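Kcn28 (Kitasatospora, PDB 6J31) is a GT-B-fold protein related to erythromycin biosynthesis protein CIII, built from two domains that each contain a parallel beta-sheet. Local coordinates at residues 73-78 / 148-154. Residues are numbered along the deposited sequence; the frame is centred on the assembly and turned at random.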
loop_
_atom_site.group_PDB
_atom_site.type_symbol
_atom_site.label_atom_id
_atom_site.label_comp_id
_atom_site.label_asym_id
_atom_site.label_seq_id
_atom_site.Cartn_x
_atom_site.Cartn_y
_atom_site.Cartn_z
ATOM N N ASP A 73 -16.442 -12.068 7.328
ATOM C CA ASP A 73 -17.663 -11.372 6.948
ATOM C C ASP A 73 -17.371 -9.879 6.888
ATOM O O ASP A 73 -16.493 -9.375 7.594
ATOM C CB ASP A 73 -18.800 -11.671 7.945
ATOM C CG ASP A 73 -20.133 -11.057 7.538
ATOM O OD1 ASP A 73 -20.173 -10.232 6.598
ATOM O OD2 ASP A 73 -21.152 -11.402 8.174
ATOM N N GLN A 74 -18.109 -9.173 6.027
ATOM C CA GLN A 74 -17.854 -7.750 5.828
ATOM C C GLN A 74 -18.172 -6.949 7.087
ATOM O O GLN A 74 -17.387 -6.086 7.498
ATOM C CB GLN A 74 -18.672 -7.232 4.645
ATOM C CG GLN A 74 -18.736 -5.716 4.559
ATOM C CD GLN A 74 -19.399 -5.227 3.285
ATOM O OE1 GLN A 74 -20.517 -5.627 2.961
ATOM N NE2 GLN A 74 -18.717 -4.341 2.565
ATOM N N ILE A 75 -19.332 -7.186 7.697
ATOM C CA ILE A 75 -19.647 -6.483 8.936
ATOM C C ILE A 75 -18.684 -6.906 10.039
ATOM O O ILE A 75 -18.254 -6.084 10.859
ATOM C CB ILE A 75 -21.119 -6.702 9.339
ATOM C CG1 ILE A 75 -22.077 -6.186 8.256
ATOM C CG2 ILE A 75 -21.418 -6.029 10.676
ATOM C CD1 ILE A 75 -22.376 -7.178 7.142
ATOM N N ALA A 76 -18.312 -8.189 10.064
ATOM C CA ALA A 76 -17.350 -8.670 11.051
ATOM C C ALA A 76 -15.983 -8.022 10.867
ATOM O O ALA A 76 -15.290 -7.731 11.849
ATOM C CB ALA A 76 -17.233 -10.193 10.973
ATOM N N GLN A 77 -15.570 -7.805 9.617
ATOM C CA GLN A 77 -14.299 -7.134 9.360
ATOM C C GLN A 77 -14.319 -5.699 9.880
ATOM O O GLN A 77 -13.320 -5.215 10.424
ATOM C CB GLN A 77 -13.973 -7.209 7.864
ATOM C CG GLN A 77 -14.479 -6.065 6.990
ATOM C CD GLN A 77 -13.419 -5.522 6.058
ATOM O OE1 GLN A 77 -12.603 -6.289 5.532
ATOM N NE2 GLN A 77 -13.433 -4.199 5.826
ATOM N N MET A 78 -15.451 -5.003 9.733
ATOM C CA MET A 78 -15.578 -3.667 10.310
ATOM C C MET A 78 -15.532 -3.710 11.831
ATOM O O MET A 78 -15.024 -2.781 12.470
ATOM C CB MET A 78 -16.863 -2.995 9.834
ATOM C CG MET A 78 -16.947 -2.828 8.337
ATOM S SD MET A 78 -18.452 -1.978 7.851
ATOM C CE MET A 78 -19.414 -3.362 7.277
ATOM N N LEU A 148 -26.123 -1.328 4.498
ATOM C CA LEU A 148 -25.460 -1.903 5.663
ATOM C C LEU A 148 -26.192 -1.530 6.948
ATOM O O LEU A 148 -26.311 -2.348 7.866
ATOM C CB LEU A 148 -24.014 -1.409 5.716
ATOM C CG LEU A 148 -22.927 -2.146 4.935
ATOM C CD1 LEU A 148 -21.581 -1.476 5.158
ATOM C CD2 LEU A 148 -22.869 -3.600 5.367
ATOM N N LYS A 149 -26.680 -0.290 7.032
ATOM C CA LYS A 149 -27.391 0.169 8.218
ATOM C C LYS A 149 -28.756 -0.489 8.377
ATOM O O LYS A 149 -29.323 -0.444 9.474
ATOM C CB LYS A 149 -27.520 1.691 8.184
ATOM C CG LYS A 149 -26.170 2.398 8.194
ATOM C CD LYS A 149 -26.216 3.729 8.931
ATOM C CE LYS A 149 -24.853 4.402 8.915
ATOM N NZ LYS A 149 -24.745 5.445 7.859
ATOM N N GLN A 150 -29.312 -1.067 7.308
ATOM C CA GLN A 150 -30.550 -1.830 7.450
ATOM C C GLN A 150 -30.318 -3.143 8.183
ATOM O O GLN A 150 -31.206 -3.612 8.904
ATOM C CB GLN A 150 -31.183 -2.088 6.083
ATOM C CG GLN A 150 -31.517 -0.824 5.319
ATOM C CD GLN A 150 -32.218 0.199 6.195
ATOM O OE1 GLN A 150 -33.302 -0.054 6.725
ATOM N NE2 GLN A 150 -31.597 1.363 6.358
ATOM N N ASP A 151 -29.155 -3.752 8.000
ATOM C CA ASP A 151 -28.823 -4.956 8.748
ATOM C C ASP A 151 -28.669 -4.600 10.222
ATOM O O ASP A 151 -27.981 -3.624 10.547
ATOM C CB ASP A 151 -27.533 -5.571 8.200
ATOM C CG ASP A 151 -27.304 -7.003 8.669
ATOM O OD1 ASP A 151 -27.589 -7.320 9.842
ATOM O OD2 ASP A 151 -26.831 -7.821 7.849
ATOM N N PRO A 152 -29.291 -5.348 11.136
ATOM C CA PRO A 152 -29.091 -5.065 12.566
ATOM C C PRO A 152 -27.633 -5.113 12.981
ATOM O O PRO A 152 -27.218 -4.336 13.849
ATOM C CB PRO A 152 -29.922 -6.156 13.253
ATOM C CG PRO A 152 -30.993 -6.473 12.259
ATOM C CD PRO A 152 -30.332 -6.368 10.915
ATOM N N ARG A 153 -26.841 -6.002 12.380
ATOM C CA ARG A 153 -25.412 -6.029 12.665
ATOM C C ARG A 153 -24.737 -4.741 12.209
ATOM O O ARG A 153 -23.885 -4.191 12.919
ATOM C CB ARG A 153 -24.766 -7.228 11.974
ATOM C CG ARG A 153 -25.324 -8.574 12.377
ATOM C CD ARG A 153 -24.769 -9.647 11.464
ATOM N NE ARG A 153 -23.346 -9.858 11.705
ATOM C CZ ARG A 153 -22.453 -10.099 10.750
ATOM N NH1 ARG A 153 -22.841 -10.160 9.483
ATOM N NH2 ARG A 153 -21.176 -10.282 11.061
ATOM N N GLY A 154 -25.088 -4.258 11.015
ATOM C CA GLY A 154 -24.519 -3.007 10.539
ATOM C C GLY A 154 -24.949 -1.812 11.372
ATOM O O GLY A 154 -24.126 -0.969 11.742
#
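The first turn of helix 74-96 meets the bend between helices 142-150 and 152-167, the backbones coming nearest where I75 CA lies 6.2 Å from G154 CA. At the polar side of the joint, D73 and R153 form a salt bridge in which a single carboxylate oxygen, OD2, faces the edge of the guanidinium. R153 NH1 is modelled 2.5 Å from D73 OD2, too short to take literally, while the second bond, from R153 NH2 to the same D73 OD2, is weak at 3.1 Å. The two flat groups are twisted 46° apart rather than coplanar. With D73 CG anti to its own amide nitrogen (chi1 -175°), OD1 of the same carboxylate accepts weakly from I75 N at 3.3 Å, so this N-cap side chain serves both its helix and the arginine. D151 is the corresponding N-cap of helix 152-167: its OD1 takes R153 N at 3.0 Å, approached from above the carboxylate plane. A bend at chi3 (69°) turns the R153 guanidinium toward helix 74-96, with I75 CB over one face, displaced toward the rim. Nearer the R153 backbone, I75 CG2 packs 3.8 Å from R153 CB. On the apolar side L148 packs against both I75 and M78: M78 CE and L148 CD1 meet tip to tip at 3.6 Å, whereas L148 CD2 slides past the end of I75 and also lies beside the amide oxygen of Q74. The side chain of M78 is about 7 Å from the bound (2E,2'E)-3,3'-(1,2-phenylene)di(prop-2-enoic acid). G154, lacking a side chain, leaves room for the carbonyl of L148 at the bend. The contact lies toward the periphery of the chain and joins helix 74-96, which links strands 53-56 and 103-107, to the helical excursion between strands 124-128 and 185-187.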